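Local atomic coordinates of probable csgAB operon transcriptional regulatory protein (Salmonella typhimurium, PDB entry 5XP0), a protein that acts as the master regulator of curli fimbriae expression, being required for transcription of the csgAB operon and promoting biofilm formation. Residues His18-Ile23 against Gly60-Met65; Leu22-Ser27 against Gly45-Ile50; Asn88-Leu93 against His110-Phe115; Leu93-Asp98 against Tyr116-Gln121. One frame throughout, in Å; residues are numbered along the deposited sequence.

Contact 1: residues His18-Ile23 against Gly60-Met65; sequences HTLLLI and GCIVLM
Ile23 lies across two side chains of the neighbouring strand at once: its CD1 meets Val63 CG1 at 3.6 Å and the Met65 methyl CE at 3.9 Å. That methyl is there because the Met65 chain is bent at both chi2 and chi3, curling back toward Ile23, whose CG2 also approaches the sulphur. On the same face Leu21 and Val63 lie side by side and point the same way, with Leu21 CD2 4.2 Å from Val63 CG2, and the methyl CG2 of Thr19 touches Cys61 SG at 3.8 Å. The other face carries Leu20 against Ile62 and Leu22 against Leu64. These pairs cross obliquely, Leu22 CD1 resting 4.1 Å from Leu64 CB. Between the faces runs a parallel backbone ladder, with Ile62 N bonded to Thr19 O at 2.7 Å and nearly straight (174°). The ladder starts weakly, at Thr19 N to Gly60 O. Both segments lie on interior strands of the receiver-domain sheet. On the side of Leu20, Ile62 and Leu64 they are covered by helices 28-41 and 121-132, while strand 45-49 continues the sheet beyond residues 19-24 and strand 90-94 continues it beyond residues 61-66.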
loop_
_atom_site.group_PDB
_atom_site.type_symbol
_atom_site.label_atom_id
_atom_site.label_comp_id
_atom_site.label_asym_id
_atom_site.label_seq_id
_atom_site.Cartn_x
_atom_site.Cartn_y
_atom_site.Cartn_z
ATOM N N HIS B 18 -8.236 3.813 -21.436
ATOM C CA HIS B 18 -7.349 3.871 -20.356
ATOM C C HIS B 18 -7.840 3.100 -19.201
ATOM O O HIS B 18 -8.931 3.143 -18.866
ATOM C CB HIS B 18 -7.287 5.279 -19.899
ATOM C CG HIS B 18 -6.996 6.282 -20.947
ATOM N ND1 HIS B 18 -7.974 7.002 -21.566
ATOM C CD2 HIS B 18 -5.832 6.739 -21.429
ATOM C CE1 HIS B 18 -7.426 7.856 -22.400
ATOM N NE2 HIS B 18 -6.124 7.720 -22.333
ATOM N N THR B 19 -6.988 2.391 -18.616
ATOM C CA THR B 19 -7.329 1.650 -17.411
ATOM C C THR B 19 -6.085 1.477 -16.546
ATOM O O THR B 19 -4.972 1.299 -17.047
ATOM C CB THR B 19 -7.955 0.299 -17.752
ATOM O OG1 THR B 19 -8.313 -0.373 -16.543
ATOM C CG2 THR B 19 -7.003 -0.553 -18.538
ATOM N N LEU B 20 -6.284 1.493 -15.238
ATOM C CA LEU B 20 -5.143 1.431 -14.350
ATOM C C LEU B 20 -4.845 -0.012 -13.969
ATOM O O LEU B 20 -5.744 -0.783 -13.637
ATOM C CB LEU B 20 -5.369 2.209 -13.062
ATOM C CG LEU B 20 -5.494 3.717 -13.054
ATOM C CD1 LEU B 20 -5.772 4.095 -11.609
ATOM C CD2 LEU B 20 -4.205 4.365 -13.552
ATOM N N LEU B 21 -3.565 -0.353 -13.973
ATOM C CA LEU B 21 -3.124 -1.663 -13.521
ATOM C C LEU B 21 -2.043 -1.426 -12.483
ATOM O O LEU B 21 -0.925 -1.034 -12.823
ATOM C CB LEU B 21 -2.612 -2.500 -14.674
ATOM C CG LEU B 21 -2.100 -3.880 -14.271
ATOM C CD1 LEU B 21 -3.149 -4.662 -13.489
ATOM C CD2 LEU B 21 -1.728 -4.638 -15.526
ATOM N N LEU B 22 -2.400 -1.583 -11.214
ATOM C CA LEU B 22 -1.466 -1.316 -10.148
ATOM C C LEU B 22 -0.785 -2.631 -9.795
ATOM O O LEU B 22 -1.415 -3.560 -9.284
ATOM C CB LEU B 22 -2.202 -0.685 -8.974
ATOM C CG LEU B 22 -1.403 -0.649 -7.665
ATOM C CD1 LEU B 22 -0.195 0.203 -7.808
ATOM C CD2 LEU B 22 -2.269 -0.033 -6.644
ATOM N N ILE B 23 0.497 -2.708 -10.064
ATOM C CA ILE B 23 1.249 -3.926 -9.855
ATOM C C ILE B 23 2.112 -3.706 -8.634
ATOM O O ILE B 23 3.083 -2.935 -8.677
ATOM C CB ILE B 23 2.094 -4.294 -11.067
ATOM C CG1 ILE B 23 1.201 -4.513 -12.280
ATOM C CG2 ILE B 23 2.934 -5.585 -10.766
ATOM C CD1 ILE B 23 1.976 -4.867 -13.561
ATOM N N GLY B 60 -5.540 -0.647 -23.194
ATOM C CA GLY B 60 -5.289 0.725 -22.760
ATOM C C GLY B 60 -4.520 0.866 -21.458
ATOM O O GLY B 60 -4.544 1.930 -20.826
ATOM N N CYS B 61 -3.835 -0.194 -21.037
ATOM C CA CYS B 61 -3.370 -0.269 -19.663
ATOM C C CYS B 61 -2.328 0.794 -19.334
ATOM O O CYS B 61 -1.323 0.976 -20.028
ATOM C CB CYS B 61 -2.814 -1.656 -19.373
ATOM S SG CYS B 61 -4.083 -2.902 -19.181
ATOM N N ILE B 62 -2.543 1.441 -18.209
ATOM C CA ILE B 62 -1.552 2.307 -17.598
ATOM C C ILE B 62 -1.032 1.512 -16.408
ATOM O O ILE B 62 -1.704 1.393 -15.380
ATOM C CB ILE B 62 -2.143 3.654 -17.174
ATOM C CG1 ILE B 62 -2.650 4.408 -18.416
ATOM C CG2 ILE B 62 -1.114 4.435 -16.361
ATOM C CD1 ILE B 62 -3.542 5.515 -18.084
ATOM N N VAL B 63 0.157 0.950 -16.549
ATOM C CA VAL B 63 0.726 0.103 -15.510
ATOM C C VAL B 63 1.415 0.995 -14.497
ATOM O O VAL B 63 2.243 1.831 -14.859
ATOM C CB VAL B 63 1.714 -0.901 -16.107
ATOM C CG1 VAL B 63 2.429 -1.599 -15.017
ATOM C CG2 VAL B 63 0.998 -1.880 -17.084
ATOM N N LEU B 64 1.040 0.865 -13.237
ATOM C CA LEU B 64 1.787 1.505 -12.160
ATOM C C LEU B 64 2.588 0.421 -11.467
ATOM O O LEU B 64 2.020 -0.414 -10.763
ATOM C CB LEU B 64 0.870 2.199 -11.171
ATOM C CG LEU B 64 0.059 3.391 -11.628
ATOM C CD1 LEU B 64 -0.751 3.957 -10.428
ATOM C CD2 LEU B 64 1.006 4.407 -12.169
ATOM N N MET B 65 3.890 0.445 -11.681
ATOM C CA MET B 65 4.818 -0.621 -11.278
ATOM C C MET B 65 5.489 -0.224 -9.973
ATOM O O MET B 65 6.289 0.716 -9.957
ATOM C CB MET B 65 5.877 -0.791 -12.355
ATOM C CG MET B 65 6.991 -1.774 -11.994
ATOM S SD MET B 65 6.283 -3.381 -11.827
ATOM C CE MET B 65 5.672 -3.689 -13.477
#

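Contact 2: residues Leu22-Ser27 against Gly45-Ile50; sequences LITKPS and GKLHNI
His48 N donates to Leu22 O at 2.8 Å, a bond as short as the one from Leu22 N to Lys46 O, so Leu22 is bonded through both its N and its O. Thr24 repeats the pattern: the ladder goes on through Thr24 N to His48 O and ends at Ile50 N, 2.9 Å from Thr24 O. Ile23 and Ile50 cross at about a right angle: CG2 of Ile23 presses on Ile50 CB at 3.6 Å and comes tighter still on Ile50 CA, at 3.5 Å. The same methyl stands at the edge of the His48 ring, whose NE2 bonds to Arg52 O. Past the end of the strand, Pro26 lies crosswise to Asn49, its CD 3.6 Å from Asn49 CG. Asn49 CG is anti to the backbone N (chi1 -168°), which sets CG beside the proline ring, while OD1 bonds to Gln51 N. Pro26 CB also meets Leu47 CD2 at 3.9 Å. Lys25 forms a salt bridge with Glu69 of the second subunit, so this end of the strand adjoins the dimer contact. Strand 19-24, helix 28-41 and strand 45-49 form the right-handed beta-alpha-beta crossover that opens a CheY-like receiver fold, with Ser27 as N-cap of the helix.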
loop_
_atom_site.group_PDB
_atom_site.type_symbol
_atom_site.label_atom_id
_atom_site.label_comp_id
_atom_site.label_asym_id
_atom_site.label_seq_id
_atom_site.Cartn_x
_atom_site.Cartn_y
_atom_site.Cartn_z
ATOM N N LEU B 22 -2.400 -1.583 -11.214
ATOM C CA LEU B 22 -1.466 -1.316 -10.148
ATOM C C LEU B 22 -0.785 -2.631 -9.795
ATOM O O LEU B 22 -1.415 -3.560 -9.284
ATOM C CB LEU B 22 -2.202 -0.685 -8.974
ATOM C CG LEU B 22 -1.403 -0.649 -7.665
ATOM C CD1 LEU B 22 -0.195 0.203 -7.808
ATOM C CD2 LEU B 22 -2.269 -0.033 -6.644
ATOM N N ILE B 23 0.497 -2.708 -10.064
ATOM C CA ILE B 23 1.249 -3.926 -9.855
ATOM C C ILE B 23 2.112 -3.706 -8.634
ATOM O O ILE B 23 3.083 -2.935 -8.677
ATOM C CB ILE B 23 2.094 -4.294 -11.067
ATOM C CG1 ILE B 23 1.201 -4.513 -12.280
ATOM C CG2 ILE B 23 2.934 -5.585 -10.766
ATOM C CD1 ILE B 23 1.976 -4.867 -13.561
ATOM N N THR B 24 1.780 -4.409 -7.560
ATOM C CA THR B 24 2.398 -4.173 -6.268
ATOM C C THR B 24 2.157 -5.389 -5.382
ATOM O O THR B 24 1.682 -6.438 -5.836
ATOM C CB THR B 24 1.811 -2.907 -5.653
ATOM O OG1 THR B 24 2.467 -2.632 -4.398
ATOM C CG2 THR B 24 0.347 -3.115 -5.469
ATOM N N LYS B 25 2.459 -5.240 -4.103
ATOM C CA LYS B 25 2.095 -6.268 -3.131
ATOM C C LYS B 25 0.643 -6.053 -2.742
ATOM O O LYS B 25 0.296 -4.957 -2.273
ATOM C CB LYS B 25 2.949 -6.150 -1.882
ATOM C CG LYS B 25 2.509 -7.095 -0.747
ATOM C CD LYS B 25 3.378 -6.904 0.492
ATOM C CE LYS B 25 4.756 -7.478 0.383
ATOM N NZ LYS B 25 5.312 -7.700 1.773
ATOM N N PRO B 26 -0.241 -7.043 -2.907
ATOM C CA PRO B 26 -1.634 -6.795 -2.577
ATOM C C PRO B 26 -1.725 -6.546 -1.080
ATOM O O PRO B 26 -1.069 -7.198 -0.273
ATOM C CB PRO B 26 -2.358 -8.086 -3.006
ATOM C CG PRO B 26 -1.437 -8.766 -3.916
ATOM C CD PRO B 26 -0.051 -8.390 -3.476
ATOM N N SER B 27 -2.495 -5.556 -0.720
ATOM C CA SER B 27 -2.579 -5.100 0.655
ATOM C C SER B 27 -3.771 -4.181 0.729
ATOM O O SER B 27 -4.183 -3.590 -0.282
ATOM C CB SER B 27 -1.321 -4.339 1.084
ATOM O OG SER B 27 -1.245 -3.102 0.385
ATOM N N GLY B 45 -9.828 0.248 -12.946
ATOM C CA GLY B 45 -8.502 -0.178 -12.541
ATOM C C GLY B 45 -8.547 -1.497 -11.811
ATOM O O GLY B 45 -9.606 -1.947 -11.361
ATOM N N LYS B 46 -7.374 -2.108 -11.698
ATOM C CA LYS B 46 -7.235 -3.377 -10.988
ATOM C C LYS B 46 -5.879 -3.426 -10.340
ATOM O O LYS B 46 -4.933 -2.769 -10.789
ATOM C CB LYS B 46 -7.365 -4.592 -11.931
ATOM C CG LYS B 46 -8.604 -4.669 -12.803
ATOM C CD LYS B 46 -9.836 -5.073 -11.988
ATOM C CE LYS B 46 -11.144 -4.677 -12.664
ATOM N NZ LYS B 46 -12.306 -5.009 -11.794
ATOM N N LEU B 47 -5.786 -4.278 -9.331
ATOM C CA LEU B 47 -4.563 -4.563 -8.603
ATOM C C LEU B 47 -4.021 -5.897 -9.078
ATOM O O LEU B 47 -4.783 -6.845 -9.230
ATOM C CB LEU B 47 -4.902 -4.631 -7.122
ATOM C CG LEU B 47 -3.877 -4.462 -6.018
ATOM C CD1 LEU B 47 -4.640 -4.356 -4.687
ATOM C CD2 LEU B 47 -2.943 -5.649 -5.991
ATOM N N HIS B 48 -2.723 -5.995 -9.293
ATOM C CA HIS B 48 -2.126 -7.286 -9.646
ATOM C C HIS B 48 -0.887 -7.542 -8.802
ATOM O O HIS B 48 -0.008 -6.686 -8.717
ATOM C CB HIS B 48 -1.768 -7.354 -11.128
ATOM C CG HIS B 48 -1.083 -8.625 -11.520
ATOM N ND1 HIS B 48 -1.775 -9.752 -11.902
ATOM C CD2 HIS B 48 0.230 -8.961 -11.545
ATOM C CE1 HIS B 48 -0.917 -10.711 -12.200
ATOM N NE2 HIS B 48 0.305 -10.258 -11.988
ATOM N N ASN B 49 -0.783 -8.749 -8.241
ATOM C CA ASN B 49 0.356 -9.130 -7.419
ATOM C C ASN B 49 1.630 -9.159 -8.260
ATOM O O ASN B 49 1.765 -9.998 -9.163
ATOM C CB ASN B 49 0.129 -10.520 -6.832
ATOM C CG ASN B 49 1.126 -10.850 -5.749
ATOM O OD1 ASN B 49 2.261 -10.348 -5.741
ATOM N ND2 ASN B 49 0.694 -11.652 -4.801
ATOM N N ILE B 50 2.576 -8.283 -7.920
ATOM C CA ILE B 50 3.859 -8.157 -8.615
ATOM C C ILE B 50 4.630 -9.459 -8.643
ATOM O O ILE B 50 5.481 -9.666 -9.530
ATOM C CB ILE B 50 4.688 -7.053 -7.938
ATOM C CG1 ILE B 50 5.925 -6.745 -8.774
ATOM C CG2 ILE B 50 5.081 -7.450 -6.481
ATOM C CD1 ILE B 50 6.605 -5.429 -8.380
#

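Contact 3: residues Asn88-Leu93 against His110-Phe115; sequences NIKTLL and HINGVF
The His110 ring carries Ile89 over one face, CG1 sitting 4.1 Å from the ring centroid and 28° off its normal in a CH-pi contact. Ile89 CG1 takes the crowded position between backbone N and carbonyl carbon (chi1 61°), and its CD1 also lies close to the ring. His110 ND1 is buried here with no partner in the model. The Phe115 ring receives Leu92 obliquely, CD2 touching CE2 at 3.5 Å; the ring also meets Tyr137, with the planes at about 30°. Leu92 CD2 is equally close to Gly113 CA, a tight fit at a position where the residue has no side chain. The amide of Asn112 lies against the aliphatic chain of Lys90, with ND2 3.6 Å from Lys90 CB. That ND2 turns back to His110 O at 2.8 Å, while Thr91 N reaches the same oxygen at 2.9 Å from the opposite face of the carbonyl plane; the two bonds hold it from both sides. Farther along, Leu93 O accepts from Phe115 N at 2.7 Å, and Leu93 crosses Ile111 at about a right angle, CG to CD1 at 3.9 Å. Helix 121-132 covers Leu92 and Phe115, while helix 102-107 packs on Ile111 and Val114. Strand 90-94, helix 102-107 and strand 111-114 form the last beta-alpha-beta unit of the CheY-like receiver sheet, with 111-114 as its edge strand.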
loop_
_atom_site.group_PDB
_atom_site.type_symbol
_atom_site.label_atom_id
_atom_site.label_comp_id
_atom_site.label_asym_id
_atom_site.label_seq_id
_atom_site.Cartn_x
_atom_site.Cartn_y
_atom_site.Cartn_z
ATOM N N ASN B 88 -0.499 -1.108 -26.897
ATOM C CA ASN B 88 -0.739 0.291 -26.527
ATOM C C ASN B 88 -0.832 0.500 -25.003
ATOM O O ASN B 88 -1.853 0.925 -24.461
ATOM C CB ASN B 88 -1.995 0.801 -27.230
ATOM C CG ASN B 88 -2.218 2.276 -27.016
ATOM O OD1 ASN B 88 -3.173 2.681 -26.351
ATOM N ND2 ASN B 88 -1.329 3.095 -27.571
ATOM N N ILE B 89 0.262 0.212 -24.305
ATOM C CA ILE B 89 0.293 0.326 -22.857
ATOM C C ILE B 89 1.355 1.338 -22.464
ATOM O O ILE B 89 2.253 1.672 -23.235
ATOM C CB ILE B 89 0.548 -1.044 -22.198
ATOM C CG1 ILE B 89 1.896 -1.611 -22.630
ATOM C CG2 ILE B 89 -0.558 -2.025 -22.581
ATOM C CD1 ILE B 89 2.874 -1.732 -21.510
ATOM N N LYS B 90 1.239 1.829 -21.230
ATOM C CA LYS B 90 2.130 2.842 -20.690
ATOM C C LYS B 90 2.595 2.364 -19.329
ATOM O O LYS B 90 1.778 1.901 -18.537
ATOM C CB LYS B 90 1.402 4.182 -20.559
ATOM C CG LYS B 90 0.865 4.749 -21.875
ATOM C CD LYS B 90 0.168 6.085 -21.614
ATOM C CE LYS B 90 -0.345 6.742 -22.901
ATOM N NZ LYS B 90 -1.015 8.045 -22.594
ATOM N N THR B 91 3.885 2.471 -19.057
ATOM C CA THR B 91 4.422 2.083 -17.764
ATOM C C THR B 91 4.838 3.338 -17.017
ATOM O O THR B 91 5.539 4.206 -17.561
ATOM C CB THR B 91 5.620 1.127 -17.896
ATOM O OG1 THR B 91 5.191 -0.122 -18.477
ATOM C CG2 THR B 91 6.218 0.828 -16.502
ATOM N N LEU B 92 4.395 3.435 -15.781
ATOM C CA LEU B 92 4.900 4.435 -14.857
ATOM C C LEU B 92 5.418 3.731 -13.620
ATOM O O LEU B 92 4.790 2.797 -13.122
ATOM C CB LEU B 92 3.815 5.429 -14.492
ATOM C CG LEU B 92 3.517 6.347 -15.681
ATOM C CD1 LEU B 92 2.254 5.897 -16.304
ATOM C CD2 LEU B 92 3.398 7.763 -15.179
ATOM N N LEU B 93 6.554 4.184 -13.138
ATOM C CA LEU B 93 7.169 3.600 -11.962
ATOM C C LEU B 93 6.685 4.323 -10.716
ATOM O O LEU B 93 6.649 5.554 -10.672
ATOM C CB LEU B 93 8.676 3.691 -12.069
ATOM C CG LEU B 93 9.249 3.100 -13.353
ATOM C CD1 LEU B 93 10.800 3.220 -13.303
ATOM C CD2 LEU B 93 8.832 1.649 -13.606
ATOM N N HIS B 110 7.986 1.005 -22.898
ATOM C CA HIS B 110 6.799 1.886 -22.811
ATOM C C HIS B 110 6.857 2.860 -21.630
ATOM O O HIS B 110 5.839 3.216 -21.031
ATOM C CB HIS B 110 5.516 1.062 -22.745
ATOM C CG HIS B 110 5.461 -0.015 -23.776
ATOM N ND1 HIS B 110 5.489 -1.356 -23.458
ATOM C CD2 HIS B 110 5.438 0.053 -25.126
ATOM C CE1 HIS B 110 5.455 -2.069 -24.566
ATOM N NE2 HIS B 110 5.440 -1.237 -25.593
ATOM N N ILE B 111 8.036 3.350 -21.307
ATOM C CA ILE B 111 8.149 4.121 -20.076
ATOM C C ILE B 111 7.552 5.511 -20.309
ATOM O O ILE B 111 7.890 6.205 -21.278
ATOM C CB ILE B 111 9.603 4.164 -19.590
ATOM C CG1 ILE B 111 9.701 4.925 -18.262
ATOM C CG2 ILE B 111 10.523 4.721 -20.668
ATOM C CD1 ILE B 111 9.143 4.154 -17.086
ATOM N N ASN B 112 6.602 5.881 -19.454
ATOM C CA ASN B 112 5.873 7.139 -19.562
ATOM C C ASN B 112 5.956 8.035 -18.340
ATOM O O ASN B 112 5.447 9.150 -18.390
ATOM C CB ASN B 112 4.394 6.874 -19.845
ATOM C CG ASN B 112 4.107 6.697 -21.312
ATOM O OD1 ASN B 112 3.563 7.585 -21.934
ATOM N ND2 ASN B 112 4.462 5.549 -21.868
ATOM N N GLY B 113 6.561 7.604 -17.248
ATOM C CA GLY B 113 6.681 8.491 -16.116
ATOM C C GLY B 113 7.320 7.768 -14.958
ATOM O O GLY B 113 7.440 6.541 -14.948
ATOM N N VAL B 114 7.734 8.570 -13.985
ATOM C CA VAL B 114 8.397 8.097 -12.790
ATOM C C VAL B 114 7.849 8.904 -11.625
ATOM O O VAL B 114 7.957 10.127 -11.609
ATOM C CB VAL B 114 9.919 8.251 -12.858
ATOM C CG1 VAL B 114 10.491 7.795 -11.552
ATOM C CG2 VAL B 114 10.482 7.486 -14.047
ATOM N N PHE B 115 7.247 8.227 -10.668
ATOM C CA PHE B 115 6.789 8.852 -9.439
ATOM C C PHE B 115 7.765 8.527 -8.322
ATOM O O PHE B 115 8.064 7.357 -8.084
ATOM C CB PHE B 115 5.399 8.336 -9.084
ATOM C CG PHE B 115 4.352 8.761 -10.051
ATOM C CD1 PHE B 115 4.018 10.086 -10.163
ATOM C CD2 PHE B 115 3.708 7.833 -10.854
ATOM C CE1 PHE B 115 3.073 10.500 -11.073
ATOM C CE2 PHE B 115 2.755 8.221 -11.748
ATOM C CZ PHE B 115 2.427 9.579 -11.856
#

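Contact 4: residues Leu93-Asp98 against Tyr116-Gln121; sequences LLNTPD and YATEDQ
Tyr116 CG stands anti to the carbonyl carbon (chi1 -63°), and with chi2 at -83° the ring presents its CD1-CE1 side to the loop of residues 95-98. Two backbone oxygens meet that edge: Thr96 O lies 3.3 Å from CD1, and Pro97 O lies in the ring plane, 3.4 Å from CE1. Thr96 also reaches the ring with its side chain, CB lying 3.9 Å from CD1. Its hydroxyl bonds to Phe115 O. Asp98 is poorly ordered, though its modelled carboxylate is nearly parallel to the ring.

Water does much of the joining between the loops. One molecule accepts from Asn95 N and donates both to Asn95 OD1 and to Ala117 O, the last at 2.6 Å; a second donates to Thr96 O at 2.9 Å and to Tyr116 O at 2.6 Å. Directly across, the polar link is a weak hydrogen bond of 3.5 Å from Thr118 OG1 to Asn95 OD1, the two side chains crossing at about a right angle. Asn95 has stronger partners: ND2 bonds to Asp66 OD1 and to Gln29 OE1 of the second subunit, and OD1 accepts from Leu28 N of that subunit. Thr118 O likewise bonds to Thr31 of the second subunit, which places both loops at the dimer interface. The pairing of a loop after strand 90-94 with one after strand 111-114 belongs to the carboxyl-end rim of the parallel sheet, where typical CheY-like receivers keep their phosphorylation site and switch loops; this one is an atypical receiver domain.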
loop_
_atom_site.group_PDB
_atom_site.type_symbol
_atom_site.label_atom_id
_atom_site.label_comp_id
_atom_site.label_asym_id
_atom_site.label_seq_id
_atom_site.Cartn_x
_atom_site.Cartn_y
_atom_site.Cartn_z
ATOM N N LEU B 93 6.554 4.184 -13.138
ATOM C CA LEU B 93 7.169 3.600 -11.962
ATOM C C LEU B 93 6.685 4.323 -10.716
ATOM O O LEU B 93 6.649 5.554 -10.672
ATOM C CB LEU B 93 8.676 3.691 -12.069
ATOM C CG LEU B 93 9.249 3.100 -13.353
ATOM C CD1 LEU B 93 10.800 3.220 -13.303
ATOM C CD2 LEU B 93 8.832 1.649 -13.606
ATOM N N LEU B 94 6.275 3.554 -9.731
ATOM C CA LEU B 94 5.735 4.078 -8.504
ATOM C C LEU B 94 6.723 3.829 -7.373
ATOM O O LEU B 94 7.463 2.846 -7.396
ATOM C CB LEU B 94 4.398 3.383 -8.217
ATOM C CG LEU B 94 3.543 3.878 -7.066
ATOM C CD1 LEU B 94 2.891 5.193 -7.482
ATOM C CD2 LEU B 94 2.474 2.803 -6.705
ATOM N N ASN B 95 6.734 4.734 -6.392
ATOM C CA ASN B 95 7.599 4.600 -5.210
ATOM C C ASN B 95 9.047 4.390 -5.621
ATOM O O ASN B 95 9.748 3.546 -5.060
ATOM C CB ASN B 95 7.162 3.458 -4.290
ATOM C CG ASN B 95 5.771 3.638 -3.724
ATOM O OD1 ASN B 95 5.376 4.724 -3.272
ATOM N ND2 ASN B 95 5.003 2.549 -3.756
ATOM N N THR B 96 9.499 5.162 -6.605
ATOM C CA THR B 96 10.811 4.949 -7.199
ATOM C C THR B 96 11.915 5.469 -6.299
ATOM O O THR B 96 11.823 6.601 -5.798
ATOM C CB THR B 96 10.932 5.646 -8.553
ATOM O OG1 THR B 96 9.852 5.246 -9.412
ATOM C CG2 THR B 96 12.256 5.267 -9.195
ATOM N N PRO B 97 12.976 4.698 -6.091
ATOM C CA PRO B 97 14.091 5.213 -5.302
ATOM C C PRO B 97 14.590 6.506 -5.904
ATOM O O PRO B 97 14.749 6.631 -7.132
ATOM C CB PRO B 97 15.147 4.106 -5.407
ATOM C CG PRO B 97 14.388 2.888 -5.635
ATOM C CD PRO B 97 13.166 3.279 -6.435
ATOM N N ASP B 98 14.826 7.488 -5.049
ATOM C CA ASP B 98 15.659 8.585 -5.489
ATOM C C ASP B 98 16.894 7.928 -6.076
ATOM O O ASP B 98 17.328 6.879 -5.597
ATOM C CB ASP B 98 16.004 9.514 -4.325
ATOM C CG ASP B 98 14.772 10.149 -3.707
ATOM O OD1 ASP B 98 14.075 10.910 -4.414
ATOM O OD2 ASP B 98 14.485 9.874 -2.522
ATOM N N TYR B 116 8.250 9.550 -7.626
ATOM C CA TYR B 116 9.129 9.339 -6.465
ATOM C C TYR B 116 8.420 9.517 -5.121
ATOM O O TYR B 116 8.842 8.930 -4.109
ATOM C CB TYR B 116 10.305 10.333 -6.525
ATOM C CG TYR B 116 11.185 10.176 -7.697
ATOM C CD1 TYR B 116 12.200 9.226 -7.694
ATOM C CD2 TYR B 116 11.027 10.986 -8.818
ATOM C CE1 TYR B 116 13.020 9.078 -8.767
ATOM C CE2 TYR B 116 11.841 10.841 -9.898
ATOM C CZ TYR B 116 12.831 9.881 -9.870
ATOM O OH TYR B 116 13.643 9.763 -10.951
ATOM N N ALA B 117 7.358 10.321 -5.087
ATOM C CA ALA B 117 6.804 10.796 -3.827
ATOM C C ALA B 117 6.088 9.660 -3.122
ATOM O O ALA B 117 5.301 8.935 -3.731
ATOM C CB ALA B 117 5.823 11.948 -4.051
ATOM N N THR B 118 6.361 9.503 -1.837
ATOM C CA THR B 118 5.650 8.541 -1.008
ATOM C C THR B 118 4.625 9.232 -0.114
ATOM O O THR B 118 3.894 8.560 0.620
ATOM C CB THR B 118 6.684 7.716 -0.194
ATOM O OG1 THR B 118 7.184 6.616 -0.987
ATOM C CG2 THR B 118 6.133 7.189 1.128
ATOM N N GLU B 119 4.495 10.556 -0.212
ATOM C CA GLU B 119 3.591 11.294 0.662
ATOM C C GLU B 119 2.585 12.191 -0.050
ATOM O O GLU B 119 1.660 12.682 0.613
ATOM C CB GLU B 119 4.402 12.170 1.624
ATOM C CG GLU B 119 5.441 11.417 2.439
ATOM C CD GLU B 119 6.331 12.349 3.247
ATOM O OE1 GLU B 119 6.428 13.543 2.891
ATOM O OE2 GLU B 119 6.936 11.883 4.236
ATOM N N ASP B 120 2.725 12.437 -1.350
ATOM C CA ASP B 120 1.925 13.472 -2.005
ATOM C C ASP B 120 1.021 12.804 -3.048
ATOM O O ASP B 120 1.322 12.745 -4.250
ATOM C CB ASP B 120 2.825 14.514 -2.609
ATOM C CG ASP B 120 2.117 15.851 -2.815
ATOM O OD1 ASP B 120 2.819 16.878 -3.003
ATOM O OD2 ASP B 120 0.864 15.876 -2.781
ATOM N N GLN B 121 -0.123 12.319 -2.577
ATOM C CA GLN B 121 -1.081 11.674 -3.470
ATOM C C GLN B 121 -1.505 12.626 -4.572
ATOM O O GLN B 121 -1.717 12.214 -5.721
ATOM C CB GLN B 121 -2.337 11.260 -2.707
ATOM C CG GLN B 121 -2.177 10.277 -1.592
ATOM C CD GLN B 121 -3.520 9.981 -0.955
ATOM O OE1 GLN B 121 -4.203 9.028 -1.323
ATOM N NE2 GLN B 121 -3.919 10.822 -0.016
HETATM O O HOH W 1 5.199 6.949 -5.422
HETATM O O HOH W 2 11.016 7.809 -3.326
#

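How the contacts relate
The contacts span the five-stranded parallel sheet from edge to edge. Contacts 1 and 2 share Leu22 and Ile23 on strand 19-24, and their centres lie 10 Å apart. Contact 1 joins contact 3 through strands 61-66 and 90-94, where Val63 N is 2.7 Å from Lys90 O; those centres are 9 Å apart. Contacts 2 and 3, on the two outer pairs of strands, do not touch, their nearest atoms being about 7 Å apart. Contact 4 carries the 90-94 and 111-114 pair into its loops, with Thr96 N 3.0 Å from Phe115 O. Asp66 links contacts 2 and 4 by bonding both Thr24 and Asn95, and both contacts meet the second subunit.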